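Local coordinates for protein hypothetical glycoside hydrolase (Parabacteroides distasonis, PDB 3TAW) that is of unknown function but is probably a carbohydrate-active protein built on a five-bladed beta-propeller fold, at residues Ala11-Gly16 / Ala283-Phe288; Glu205-Ala210 / Leu229-Ser234; Gln74-Arg79 / Ser314-Ala319; Arg331-Leu336 / Val349-Leu354; Pro25-Leu30 / Ile92-Asp97. One frame throughout, in Å; residues are numbered along the deposited sequence. Where two conformers were deposited one is given.

Interaction 1: Ala11-Gly16 / Ala283-Phe288; sequences AWCLDG and AGQALF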
# COMPACT_ATOMS: atom_id res chain seq x y z
N ALA A 11 5.26 21.66 8.02
CA ALA A 11 6.39 21.06 8.77
C ALA A 11 6.10 19.62 9.25
O ALA A 11 7.03 18.84 9.41
CB ALA A 11 6.76 21.92 9.96
N TRP A 12 4.83 19.29 9.47
CA TRP A 12 4.41 17.96 9.92
C TRP A 12 4.58 16.87 8.88
O TRP A 12 4.55 15.68 9.23
CB TRP A 12 2.92 17.95 10.34
CG TRP A 12 1.98 18.45 9.25
CD1 TRP A 12 1.52 19.73 9.08
CD2 TRP A 12 1.39 17.67 8.19
NE1 TRP A 12 0.69 19.80 7.99
CE2 TRP A 12 0.58 18.55 7.43
CE3 TRP A 12 1.46 16.33 7.81
CZ2 TRP A 12 -0.13 18.13 6.30
CZ3 TRP A 12 0.73 15.91 6.70
CH2 TRP A 12 -0.06 16.81 5.96
N CYS A 13 4.69 17.23 7.60
CA CYS A 13 4.66 16.21 6.54
C CYS A 13 6.03 15.57 6.33
O CYS A 13 7.06 16.12 6.69
CB CYS A 13 4.07 16.77 5.25
SG CYS A 13 5.19 17.69 4.21
N LEU A 14 6.02 14.38 5.76
CA LEU A 14 7.26 13.69 5.45
C LEU A 14 7.58 13.99 3.99
O LEU A 14 7.19 13.28 3.07
CB LEU A 14 7.14 12.19 5.72
CG LEU A 14 8.44 11.39 5.52
CD1 LEU A 14 9.52 11.84 6.50
CD2 LEU A 14 8.15 9.91 5.68
N ASP A 15 8.28 15.10 3.79
CA ASP A 15 8.71 15.52 2.47
C ASP A 15 10.23 15.45 2.39
O ASP A 15 10.86 14.74 3.17
CB ASP A 15 8.11 16.90 2.11
CG ASP A 15 8.52 18.02 3.06
OD1 ASP A 15 9.32 17.81 4.00
OD2 ASP A 15 7.99 19.13 2.84
N GLY A 16 10.83 16.15 1.44
CA GLY A 16 12.27 16.06 1.23
C GLY A 16 12.68 14.84 0.40
O GLY A 16 13.86 14.51 0.34
N ALA A 283 0.97 11.65 -5.28
CA ALA A 283 0.87 11.30 -3.88
C ALA A 283 0.70 12.52 -2.98
O ALA A 283 1.41 13.49 -3.13
CB ALA A 283 2.12 10.46 -3.46
N GLY A 284 -0.21 12.40 -2.02
CA GLY A 284 -0.48 13.45 -1.03
C GLY A 284 -0.26 12.97 0.40
O GLY A 284 0.15 11.83 0.64
N GLN A 285 -0.52 13.85 1.35
CA GLN A 285 -0.44 13.49 2.77
C GLN A 285 -1.53 14.16 3.56
O GLN A 285 -1.91 15.29 3.28
CB GLN A 285 0.93 13.84 3.38
CG GLN A 285 2.08 13.12 2.66
CD GLN A 285 3.42 13.29 3.31
OE1 GLN A 285 3.51 13.59 4.52
NE2 GLN A 285 4.48 13.06 2.54
N ALA A 286 -2.06 13.43 4.53
CA ALA A 286 -3.02 13.96 5.49
C ALA A 286 -2.46 13.80 6.89
O ALA A 286 -1.60 12.96 7.13
CB ALA A 286 -4.36 13.26 5.36
N LEU A 287 -3.02 14.57 7.82
CA LEU A 287 -2.62 14.57 9.22
C LEU A 287 -3.88 14.46 10.06
O LEU A 287 -4.83 15.23 9.87
CB LEU A 287 -1.90 15.87 9.56
CG LEU A 287 -1.25 15.97 10.93
CD1 LEU A 287 -0.05 14.99 10.95
CD2 LEU A 287 -0.82 17.42 11.24
N PHE A 288 -3.89 13.50 10.98
CA PHE A 288 -5.00 13.33 11.90
C PHE A 288 -4.56 13.55 13.34
O PHE A 288 -3.39 13.39 13.69
CB PHE A 288 -5.60 11.92 11.79
CG PHE A 288 -6.26 11.66 10.46
CD1 PHE A 288 -7.58 11.96 10.27
CD2 PHE A 288 -5.53 11.13 9.39
CE1 PHE A 288 -8.19 11.74 9.04
CE2 PHE A 288 -6.15 10.90 8.16
CZ PHE A 288 -7.47 11.21 8.00
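Trp12 and Leu287 run alongside each other in opposite senses, the leucine lying over one face of the indole. Leu287 CD2 is 3.8 Å from the centroid of the five-membered ring and 20° off its normal, a CH-pi contact, while Leu287 CB and CD1 meet the six-membered part around CE3. Cys13 CB sits over the rim of the opposite face. With CG between backbone N and carbonyl carbon (chi1 55°), the Trp12 ring is carried toward the strand, and at its far edge CH2 comes within 3.6 Å of Gln285 O. Gln285, pointing the same way from the strand as Leu287, turns an extended chain to the loop backbone. Its OE1 receives Leu14 N at 2.9 Å on an in-plane lone pair; its NE2 gives back a bond of 2.8 Å to Leu14 O, which lies in the amide plane although the donor stands 52° above the Leu14 carbonyl plane. Two bonds to one residue fix the amide's rotation. Behind the contact, Gln285 and Leu287 rest on Val259 of the neighbouring strand 257-265, while Leu14 packs on Leu327 of strand 322-330, so that the N-terminal loop spans two sheets of the propeller.

Interaction 2: Glu205-Ala210 / Leu229-Ser234; sequences EKNVYA and LLKLFS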
# COMPACT_ATOMS: atom_id res chain seq x y z
N GLU A 205 -10.10 3.34 -1.26
CA GLU A 205 -9.73 3.87 -2.57
C GLU A 205 -10.60 5.10 -2.94
O GLU A 205 -10.09 6.14 -3.29
CB GLU A 205 -9.90 2.77 -3.62
CG GLU A 205 -9.64 3.19 -5.05
CD GLU A 205 -10.04 2.13 -6.08
OE1 GLU A 205 -10.96 1.31 -5.83
OE2 GLU A 205 -9.48 2.15 -7.17
N LYS A 206 -11.93 4.95 -2.89
CA LYS A 206 -12.85 6.00 -3.30
C LYS A 206 -12.99 7.12 -2.26
O LYS A 206 -13.39 8.22 -2.61
CB LYS A 206 -14.22 5.41 -3.58
CG LYS A 206 -14.26 4.40 -4.72
CD LYS A 206 -15.65 3.79 -4.88
CE LYS A 206 -15.92 3.25 -6.29
NZ LYS A 206 -14.73 2.68 -6.98
N ASN A 207 -12.75 6.78 -0.99
CA ASN A 207 -12.66 7.72 0.12
C ASN A 207 -11.66 7.12 1.10
O ASN A 207 -11.31 5.95 0.99
CB ASN A 207 -14.01 7.86 0.85
CG ASN A 207 -15.12 8.31 -0.06
OD1 ASN A 207 -15.30 9.51 -0.27
ND2 ASN A 207 -15.89 7.36 -0.61
N VAL A 208 -11.22 7.92 2.07
CA VAL A 208 -10.45 7.42 3.20
C VAL A 208 -11.42 7.06 4.34
O VAL A 208 -12.10 7.93 4.93
CB VAL A 208 -9.39 8.43 3.64
CG1 VAL A 208 -8.67 7.94 4.91
CG2 VAL A 208 -8.38 8.65 2.50
N TYR A 209 -11.52 5.77 4.61
CA TYR A 209 -12.33 5.20 5.67
C TYR A 209 -11.39 4.79 6.81
O TYR A 209 -10.18 5.00 6.74
CB TYR A 209 -13.04 3.93 5.14
CG TYR A 209 -13.85 4.11 3.88
CD1 TYR A 209 -15.08 4.76 3.91
CD2 TYR A 209 -13.42 3.61 2.66
CE1 TYR A 209 -15.83 4.91 2.75
CE2 TYR A 209 -14.18 3.75 1.50
CZ TYR A 209 -15.38 4.40 1.55
OH TYR A 209 -16.16 4.53 0.40
N ALA A 210 -11.94 4.19 7.87
CA ALA A 210 -11.09 3.66 8.92
C ALA A 210 -11.67 2.40 9.55
O ALA A 210 -12.81 2.05 9.26
CB ALA A 210 -10.83 4.72 10.00
N LEU A 229 -20.46 3.32 5.89
CA LEU A 229 -19.03 3.60 6.13
C LEU A 229 -18.79 5.10 6.34
O LEU A 229 -19.24 5.93 5.55
CB LEU A 229 -18.16 3.12 4.98
CG LEU A 229 -18.10 1.61 4.76
CD1 LEU A 229 -17.39 1.31 3.44
CD2 LEU A 229 -17.41 0.89 5.94
N LEU A 230 -18.09 5.42 7.42
CA LEU A 230 -17.73 6.78 7.75
C LEU A 230 -16.59 7.25 6.83
O LEU A 230 -15.53 6.62 6.75
CB LEU A 230 -17.28 6.85 9.20
CG LEU A 230 -17.08 8.24 9.76
CD1 LEU A 230 -18.47 8.94 10.01
CD2 LEU A 230 -16.18 8.18 11.01
N LYS A 231 -16.81 8.39 6.17
CA LYS A 231 -15.79 8.97 5.30
C LYS A 231 -14.97 10.00 6.06
O LYS A 231 -15.46 11.08 6.36
CB LYS A 231 -16.46 9.62 4.08
CG LYS A 231 -17.14 8.62 3.15
CD LYS A 231 -17.99 9.36 2.12
CE LYS A 231 -18.99 8.45 1.44
NZ LYS A 231 -19.90 9.24 0.55
N LEU A 232 -13.72 9.67 6.39
CA LEU A 232 -12.84 10.63 7.09
C LEU A 232 -12.45 11.81 6.20
O LEU A 232 -12.39 12.97 6.65
CB LEU A 232 -11.58 9.91 7.59
CG LEU A 232 -11.74 9.15 8.91
CD1 LEU A 232 -12.80 8.07 8.87
CD2 LEU A 232 -10.38 8.55 9.34
N PHE A 233 -12.18 11.51 4.93
CA PHE A 233 -12.14 12.53 3.90
C PHE A 233 -12.35 11.88 2.54
O PHE A 233 -12.48 10.65 2.43
CB PHE A 233 -10.90 13.45 3.97
CG PHE A 233 -9.56 12.81 3.62
CD1 PHE A 233 -9.11 12.74 2.30
CD2 PHE A 233 -8.71 12.38 4.63
CE1 PHE A 233 -7.86 12.23 2.01
CE2 PHE A 233 -7.45 11.85 4.32
CZ PHE A 233 -7.02 11.77 3.02
N SER A 234 -12.50 12.74 1.54
CA SER A 234 -12.98 12.30 0.24
C SER A 234 -12.28 13.08 -0.87
O SER A 234 -11.67 14.14 -0.62
CB SER A 234 -14.49 12.56 0.14
OG SER A 234 -15.23 11.90 1.13
O HOH W 1 -14.86 4.19 7.99
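Val208 and Phe233 form a single antiparallel bridge, a hydrogen-bonded pair. In its backbone bonds, Val208 N donates to Phe233 O at 3.0 Å, and Val208 O accepts Leu232 N at 2.8 Å. Because Leu232 and Phe233 both face Val208, the pairing is a classic beta bulge. A second group of bonds centres on the Asn207 amide: Ser234 OG donates to OD1 at 2.8 Å, and ND2 donates to Tyr209 OH at 3.0 Å, which probably fixes which end is oxygen. One water accepts from Ala210 N and lies 2.8 Å from Leu230 O. Apolar contacts complete the seam. With Phe233 CG between backbone N and carbonyl carbon (chi1 69°), the ring turns back and Val208 CG2 lies over it in a CH-pi contact, 3.7 Å from the centroid. Leu229 CD1 lies over one face of Tyr209, also as CH-pi and offset toward the rim; Asn207 CB takes the opposite face, and Leu230 O approaches the ring edge, 3.4 Å from Tyr209 CD1. Beyond the segments, Val208 and Leu232 touch Tyr202 of strand 199-203, Phe233 meets Tyr262 edge-to-face, and Leu232 and Phe233 both pack on Phe288 of strand 281-288.

Interaction 3: Gln74-Arg79 / Ser314-Ala319; sequences QGIGSR and SGQYPA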
# COMPACT_ATOMS: atom_id res chain seq x y z
N GLN A 74 -4.23 -9.58 -20.90
CA GLN A 74 -3.93 -8.14 -21.03
C GLN A 74 -5.07 -7.29 -20.47
O GLN A 74 -6.24 -7.58 -20.73
CB GLN A 74 -3.71 -7.79 -22.51
CG GLN A 74 -2.54 -8.53 -23.16
CD GLN A 74 -1.22 -8.25 -22.47
OE1 GLN A 74 -0.81 -7.09 -22.33
NE2 GLN A 74 -0.54 -9.30 -22.02
N GLY A 75 -4.73 -6.23 -19.74
CA GLY A 75 -5.72 -5.31 -19.17
C GLY A 75 -5.55 -5.23 -17.67
O GLY A 75 -5.19 -6.22 -17.03
N ILE A 76 -5.78 -4.05 -17.11
CA ILE A 76 -5.67 -3.86 -15.68
C ILE A 76 -6.64 -4.83 -15.01
O ILE A 76 -7.82 -4.87 -15.36
CB ILE A 76 -5.99 -2.40 -15.26
CG1 ILE A 76 -4.82 -1.48 -15.64
CG2 ILE A 76 -6.30 -2.32 -13.76
CD1 ILE A 76 -5.23 -0.09 -16.01
N GLY A 77 -6.13 -5.62 -14.07
CA GLY A 77 -6.94 -6.54 -13.30
C GLY A 77 -7.31 -7.84 -13.99
O GLY A 77 -8.08 -8.62 -13.43
N SER A 78 -6.71 -8.10 -15.15
CA SER A 78 -7.05 -9.27 -15.98
C SER A 78 -6.19 -10.52 -15.73
O SER A 78 -6.48 -11.58 -16.29
CB SER A 78 -6.93 -8.89 -17.46
OG SER A 78 -5.56 -8.59 -17.77
N ARG A 79 -5.12 -10.39 -14.94
CA ARG A 79 -4.09 -11.45 -14.85
C ARG A 79 -3.98 -11.95 -13.40
O ARG A 79 -4.96 -11.86 -12.67
CB ARG A 79 -2.76 -10.96 -15.44
CG ARG A 79 -2.20 -9.67 -14.89
CD ARG A 79 -2.63 -8.41 -15.71
NE ARG A 79 -2.01 -8.47 -17.03
CZ ARG A 79 -0.82 -7.98 -17.36
NH1 ARG A 79 -0.06 -7.27 -16.50
NH2 ARG A 79 -0.38 -8.18 -18.59
N SER A 314 3.66 6.87 -17.88
CA SER A 314 2.85 5.96 -18.67
C SER A 314 3.39 4.53 -18.59
O SER A 314 4.59 4.31 -18.51
CB SER A 314 2.79 6.43 -20.13
OG SER A 314 1.86 5.68 -20.90
N GLY A 315 2.48 3.56 -18.58
CA GLY A 315 2.85 2.15 -18.55
C GLY A 315 1.57 1.35 -18.65
O GLY A 315 0.66 1.73 -19.39
N GLN A 316 1.48 0.27 -17.88
CA GLN A 316 0.26 -0.53 -17.88
C GLN A 316 -0.95 0.36 -17.59
O GLN A 316 -2.03 0.17 -18.15
CB GLN A 316 0.31 -1.69 -16.88
CG GLN A 316 -1.03 -2.44 -16.85
CD GLN A 316 -1.14 -3.64 -15.92
OE1 GLN A 316 -2.07 -4.45 -16.10
NE2 GLN A 316 -0.26 -3.76 -14.91
N TYR A 317 -0.76 1.31 -16.68
CA TYR A 317 -1.72 2.38 -16.45
C TYR A 317 -1.28 3.56 -17.30
O TYR A 317 -0.25 4.17 -17.04
CB TYR A 317 -1.76 2.76 -14.97
CG TYR A 317 -2.84 3.79 -14.69
CD1 TYR A 317 -4.18 3.44 -14.76
CD2 TYR A 317 -2.51 5.11 -14.43
CE1 TYR A 317 -5.19 4.38 -14.57
CE2 TYR A 317 -3.50 6.06 -14.20
CZ TYR A 317 -4.83 5.69 -14.26
OH TYR A 317 -5.81 6.62 -14.04
N PRO A 318 -2.06 3.88 -18.34
CA PRO A 318 -1.55 4.85 -19.30
C PRO A 318 -1.37 6.29 -18.83
O PRO A 318 -0.53 6.99 -19.39
CB PRO A 318 -2.55 4.79 -20.48
CG PRO A 318 -3.68 3.92 -20.04
CD PRO A 318 -3.29 3.19 -18.80
N ALA A 319 -2.15 6.75 -17.84
CA ALA A 319 -2.11 8.15 -17.41
C ALA A 319 -1.02 8.42 -16.38
O ALA A 319 -0.78 9.57 -16.03
CB ALA A 319 -3.48 8.58 -16.85
O HOH W 2 -2.24 -5.15 -18.74
O HOH W 3 -3.32 -5.06 -13.55
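Gln316 reaches toward the turn at Gly75-Ser78 with a fully extended side chain, CG anti to the backbone N (chi1 176°), and meets it largely through water. Its OE1 takes a hydrogen bond from one water at 2.7 Å and from a second at 2.9 Å; the first water accepts from Gly75 N, the second from Gly77 N. A single amide oxygen thereby serves two N-H groups of a type II turn. Arg79 is shaped quite differently. Turns at chi2 and chi3 bend the chain, leaving NH1 3.5 Å from Gln316 OE1 at an angle too poor for a hydrogen bond, with guanidinium and amide planes 58° apart. The first water lies 3.4 Å above the guanidinium plane, over its centre. In Ile76, chi2 of 148°, somewhat short of anti, places CD1 at the edge of the Tyr317 ring, 3.9 Å from CD1 of the tyrosine. Arg79 NE bonds Ala73 O, and NH1 is salt-bridged to Asp49 and to Glu69 at the end of strand 61-69; Glu69 also accepts from Gln316 NE2, which bonds Asp342 O as well. The contact links the loop between strands 61-69 and 81-88 to the one between helix 310-313 and strand 322-330.

Interaction 4: Arg331-Leu336 / Val349-Leu354; sequences RNKWYL and VSDKQL. With EDO (1,2-ethanediol), chain J.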
# COMPACT_ATOMS: atom_id res chain seq x y z
N ARG A 331 19.03 3.01 8.09
CA ARG A 331 20.31 3.74 8.02
C ARG A 331 20.06 5.26 8.06
O ARG A 331 20.59 6.01 7.25
CB ARG A 331 21.09 3.34 6.77
CG ARG A 331 21.45 1.90 6.73
CD ARG A 331 22.16 1.51 5.39
NE ARG A 331 23.41 2.26 5.19
CZ ARG A 331 24.23 2.08 4.15
NH1 ARG A 331 23.95 1.18 3.21
NH2 ARG A 331 25.33 2.82 4.05
N ASN A 332 19.22 5.68 8.99
CA ASN A 332 18.97 7.09 9.28
C ASN A 332 18.29 7.90 8.17
O ASN A 332 18.31 9.15 8.20
CB ASN A 332 20.25 7.76 9.80
CG ASN A 332 20.60 7.26 11.20
OD1 ASN A 332 19.89 7.55 12.15
ND2 ASN A 332 21.66 6.51 11.31
N LYS A 333 17.66 7.20 7.24
CA LYS A 333 16.90 7.85 6.17
C LYS A 333 15.56 7.14 5.93
O LYS A 333 15.38 5.96 6.27
CB LYS A 333 17.70 7.83 4.86
CG LYS A 333 19.05 8.55 4.88
CD LYS A 333 19.76 8.38 3.52
CE LYS A 333 21.09 9.13 3.42
NZ LYS A 333 20.92 10.51 2.86
N TRP A 334 14.64 7.84 5.27
CA TRP A 334 13.39 7.24 4.85
C TRP A 334 13.49 6.79 3.40
O TRP A 334 13.89 7.58 2.54
CB TRP A 334 12.26 8.24 4.96
CG TRP A 334 11.96 8.62 6.34
CD1 TRP A 334 12.42 9.70 7.01
CD2 TRP A 334 11.10 7.92 7.25
NE1 TRP A 334 11.93 9.73 8.28
CE2 TRP A 334 11.10 8.66 8.46
CE3 TRP A 334 10.35 6.75 7.18
CZ2 TRP A 334 10.38 8.27 9.58
CZ3 TRP A 334 9.62 6.36 8.30
CH2 TRP A 334 9.66 7.13 9.48
N TYR A 335 13.12 5.54 3.15
CA TYR A 335 13.06 4.97 1.82
C TYR A 335 11.60 4.68 1.50
O TYR A 335 10.94 3.90 2.20
CB TYR A 335 13.88 3.68 1.75
CG TYR A 335 15.36 3.91 1.91
CD1 TYR A 335 15.93 4.07 3.17
CD2 TYR A 335 16.20 4.01 0.80
CE1 TYR A 335 17.29 4.30 3.31
CE2 TYR A 335 17.56 4.24 0.94
CZ TYR A 335 18.11 4.38 2.21
OH TYR A 335 19.48 4.64 2.36
N LEU A 336 11.11 5.34 0.46
CA LEU A 336 9.72 5.28 -0.01
C LEU A 336 9.66 4.51 -1.32
O LEU A 336 10.33 4.89 -2.27
CB LEU A 336 9.20 6.71 -0.23
CG LEU A 336 7.80 6.85 -0.80
CD1 LEU A 336 6.75 6.36 0.23
CD2 LEU A 336 7.52 8.28 -1.25
N VAL A 349 14.13 8.89 -1.54
CA VAL A 349 14.82 8.87 -0.24
C VAL A 349 14.72 10.25 0.36
O VAL A 349 14.81 11.25 -0.36
CB VAL A 349 16.28 8.40 -0.39
CG1 VAL A 349 16.97 8.25 0.98
CG2 VAL A 349 16.32 7.06 -1.12
N SER A 350 14.46 10.31 1.66
CA SER A 350 14.44 11.58 2.40
C SER A 350 15.25 11.50 3.70
O SER A 350 15.30 10.46 4.34
CB SER A 350 13.01 11.96 2.76
OG SER A 350 13.00 13.17 3.53
N ASP A 351 15.82 12.65 4.06
CA ASP A 351 16.61 12.79 5.28
C ASP A 351 15.79 13.44 6.40
O ASP A 351 16.28 13.60 7.51
CB ASP A 351 17.85 13.64 4.98
CG ASP A 351 18.89 12.90 4.14
OD1 ASP A 351 19.24 11.76 4.50
OD2 ASP A 351 19.36 13.45 3.14
N LYS A 352 14.53 13.80 6.10
CA LYS A 352 13.70 14.55 7.04
C LYS A 352 13.49 13.77 8.33
O LYS A 352 13.20 12.59 8.29
CB LYS A 352 12.34 14.90 6.45
CG LYS A 352 11.54 15.88 7.36
CD LYS A 352 10.39 16.52 6.65
CE LYS A 352 9.67 17.63 7.49
NZ LYS A 352 8.69 18.41 6.62
N GLN A 353 13.63 14.44 9.46
CA GLN A 353 13.43 13.76 10.72
C GLN A 353 12.09 14.24 11.29
O GLN A 353 11.89 15.42 11.51
CB GLN A 353 14.63 13.93 11.66
CG GLN A 353 16.01 13.42 11.05
CD GLN A 353 16.10 11.91 10.68
OE1 GLN A 353 15.80 11.01 11.50
NE2 GLN A 353 16.58 11.62 9.46
N LEU A 354 11.17 13.31 11.48
CA LEU A 354 9.86 13.62 12.05
C LEU A 354 10.01 13.67 13.56
O LEU A 354 11.00 13.15 14.11
CB LEU A 354 8.84 12.56 11.67
CG LEU A 354 8.51 12.41 10.18
CD1 LEU A 354 7.56 11.23 9.94
CD2 LEU A 354 7.92 13.71 9.67
C1 EDO J . 17.51 1.63 11.24
O1 EDO J . 18.37 1.03 10.25
C2 EDO J . 17.42 3.15 11.05
O2 EDO J . 18.70 3.81 11.14
O HOH W 4 19.60 11.23 7.28
O HOH W 5 19.37 11.88 1.09
O HOH W 6 12.48 10.46 11.54
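Tyr335 carries Val349 on one ring face: CG1 stands 4.2 Å from the centroid in a CH-pi contact, while CG2 of the valine meets CD2, the two side chains running side by side in the same direction. Trp334 has Lys352 O at its edge, in the indole plane and 3.1 Å from NE1. Leu354 crosses the tryptophan at about a right angle, its CD1 4.1 Å from CZ2. Both rings belong to strand 333-340, which pairs antiparallel with 344-350: Trp334 and Ser350 are the hydrogen-bonded pair (Trp334 N to Ser350 O, 2.9 Å), Tyr335 and Val349 the non-hydrogen-bonded one. Lys333 runs extended to CE and then turns at chi4 (-92°), which sets NZ 2.7 Å from Asp351 OD1 in a salt bridge on the syn lone pair, though this holds for one of two Asp351 conformers. At the strand's end, Ser350 OG accepts Lys352 N in an ST turn, and Gln353 NE2 donates to Asp351 O at 2.8 Å and, at a longer 3.3 Å, to Asn332 O. Strand 322-330 extends this hairpin, its Leu327 and Tyr329 packing on Trp334; on another side Ser350 OG and Lys352 NZ reach Asp15 of the N-terminal loop.

Interaction 5: Pro25-Leu30 / Ile92-Asp97; sequences PVIKPL and IHFERD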
# COMPACT_ATOMS: atom_id res chain seq x y z
N PRO A 25 13.94 2.53 -12.56
CA PRO A 25 13.28 1.73 -11.54
C PRO A 25 14.19 0.68 -10.91
O PRO A 25 15.10 0.18 -11.58
CB PRO A 25 12.16 1.03 -12.31
CG PRO A 25 12.60 1.01 -13.73
CD PRO A 25 13.63 2.07 -13.92
N VAL A 26 13.90 0.33 -9.67
CA VAL A 26 14.71 -0.62 -8.91
C VAL A 26 14.22 -2.08 -9.03
O VAL A 26 14.98 -3.00 -8.73
CB VAL A 26 14.86 -0.19 -7.44
CG1 VAL A 26 15.60 1.15 -7.36
CG2 VAL A 26 13.50 -0.14 -6.75
N ILE A 27 12.97 -2.28 -9.46
CA ILE A 27 12.45 -3.62 -9.79
C ILE A 27 11.72 -3.56 -11.11
O ILE A 27 10.79 -2.77 -11.29
CB ILE A 27 11.47 -4.22 -8.74
CG1 ILE A 27 12.05 -4.13 -7.33
CG2 ILE A 27 11.02 -5.68 -9.14
CD1 ILE A 27 13.03 -5.21 -6.96
N LYS A 28 12.18 -4.40 -12.04
CA LYS A 28 11.57 -4.56 -13.35
C LYS A 28 11.15 -6.03 -13.56
O LYS A 28 11.67 -6.93 -12.92
CB LYS A 28 12.59 -4.19 -14.41
CG LYS A 28 13.22 -2.82 -14.29
CD LYS A 28 14.32 -2.64 -15.36
CE LYS A 28 15.10 -1.36 -15.13
NZ LYS A 28 16.42 -1.30 -15.87
N PRO A 29 10.21 -6.28 -14.49
CA PRO A 29 9.83 -7.66 -14.84
C PRO A 29 10.99 -8.55 -15.26
O PRO A 29 12.00 -8.07 -15.83
CB PRO A 29 8.86 -7.46 -16.02
CG PRO A 29 8.25 -6.14 -15.75
CD PRO A 29 9.38 -5.30 -15.22
N LEU A 30 10.85 -9.84 -14.97
CA LEU A 30 11.83 -10.86 -15.39
C LEU A 30 11.05 -12.11 -15.84
O LEU A 30 9.89 -12.28 -15.50
CB LEU A 30 12.76 -11.23 -14.25
CG LEU A 30 13.74 -10.16 -13.72
CD1 LEU A 30 14.36 -10.68 -12.42
CD2 LEU A 30 14.80 -9.74 -14.79
N ILE A 92 18.45 0.51 -2.70
CA ILE A 92 18.46 0.79 -4.13
C ILE A 92 18.69 -0.46 -4.95
O ILE A 92 17.95 -0.71 -5.90
CB ILE A 92 19.55 1.82 -4.47
CG1 ILE A 92 19.15 3.20 -3.93
CG2 ILE A 92 19.84 1.86 -5.98
CD1 ILE A 92 20.33 4.18 -3.90
N HIS A 93 19.71 -1.24 -4.59
CA HIS A 93 20.04 -2.49 -5.26
C HIS A 93 19.43 -3.66 -4.49
O HIS A 93 19.70 -3.84 -3.32
CB HIS A 93 21.56 -2.64 -5.32
CG HIS A 93 22.24 -1.53 -6.06
ND1 HIS A 93 22.84 -0.46 -5.43
CD2 HIS A 93 22.34 -1.29 -7.39
CE1 HIS A 93 23.31 0.37 -6.34
NE2 HIS A 93 23.04 -0.11 -7.53
N PHE A 94 18.63 -4.46 -5.20
CA PHE A 94 17.87 -5.55 -4.60
C PHE A 94 18.27 -6.89 -5.11
O PHE A 94 18.54 -7.07 -6.31
CB PHE A 94 16.37 -5.34 -4.85
CG PHE A 94 15.79 -4.29 -3.98
CD1 PHE A 94 15.92 -2.95 -4.31
CD2 PHE A 94 15.20 -4.62 -2.77
CE1 PHE A 94 15.44 -1.97 -3.46
CE2 PHE A 94 14.69 -3.66 -1.92
CZ PHE A 94 14.83 -2.31 -2.26
N GLU A 95 18.29 -7.84 -4.19
CA GLU A 95 18.48 -9.25 -4.50
C GLU A 95 17.11 -9.94 -4.39
O GLU A 95 16.46 -9.90 -3.33
CB GLU A 95 19.44 -9.83 -3.50
CG GLU A 95 19.74 -11.30 -3.69
CD GLU A 95 20.90 -11.75 -2.83
OE1 GLU A 95 20.70 -11.93 -1.61
OE2 GLU A 95 22.01 -11.89 -3.38
N ARG A 96 16.67 -10.52 -5.50
CA ARG A 96 15.28 -11.01 -5.62
C ARG A 96 15.21 -12.53 -5.59
O ARG A 96 16.00 -13.20 -6.26
CB ARG A 96 14.65 -10.50 -6.92
CG ARG A 96 14.59 -9.00 -7.01
CD ARG A 96 14.51 -8.53 -8.46
NE ARG A 96 13.28 -8.94 -9.14
CZ ARG A 96 12.90 -8.45 -10.32
NH1 ARG A 96 13.66 -7.57 -10.97
NH2 ARG A 96 11.74 -8.84 -10.84
N ASP A 97 14.26 -13.05 -4.83
CA ASP A 97 13.95 -14.46 -4.86
C ASP A 97 13.34 -14.86 -6.21
O ASP A 97 12.57 -14.11 -6.82
CB ASP A 97 12.97 -14.83 -3.75
CG ASP A 97 13.64 -15.01 -2.39
OD1 ASP A 97 14.88 -14.79 -2.27
OD2 ASP A 97 12.91 -15.38 -1.45
O HOH W 7 17.54 -3.25 -7.74
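Arg96 grips a single backbone oxygen end-on with two nitrogens, NH1 at 2.9 Å and NH2 at 2.8 Å from Lys28 O, while its guanidinium is sandwiched between two aliphatic side chains. Leu30, approaching tip to tip, sets CD1 3.3 Å above one face, over the centre; Ile27, running alongside in the reverse sense, sets CG2 3.5 Å from the other face, also over the centre. With Lys28 O in the guanidinium plane, edge and both faces are engaged and the group's orientation is fixed. The bend at chi3 (64°) sets NE, which also bonds Tyr66 OH, and Glu46 forms a salt bridge with NH2 that probably balances the charge. At the other end of the contact, Val26 CG1 comes within 3.3 Å of Ile92 O. A water there donates to Val26 O at 2.8 Å and to Ile92 O, and accepts from Phe94 N, tying the two backbones where they do not pair directly. Strand 95-96 is outermost in the sheet of strands 49-58, 61-69 and 81-88, whereas Val26 and Ile27 form a classic bulge facing Val345 of strand 344-350. The loop thereby joins the first sheet to the last, consistent with closure of a propeller ring.

Overall arrangement
Burial and chemistry change together across the five contacts. Interaction 1 is buried and combines a ring face with an amide bonded to backbone; interactions 2 and 4 are partly buried and rest on antiparallel pairing, bulged in one and regular in the other. Interactions 3 and 5 lie at the surface. Waters bridge all but interaction 1, and in interaction 3 they carry the polar link across. Interaction 1 touches two of the others: strand 281-288 packs against Leu232 and Phe233 of interaction 2, and the 11-16 loop meets interaction 4 through polar bonds. Interactions 4 and 5 do not touch, yet both involve strand 344-350, in the latter as a neighbour. Interactions 2 and 5 lie on opposite sides of the chain's centre, their centres about 33 Å apart.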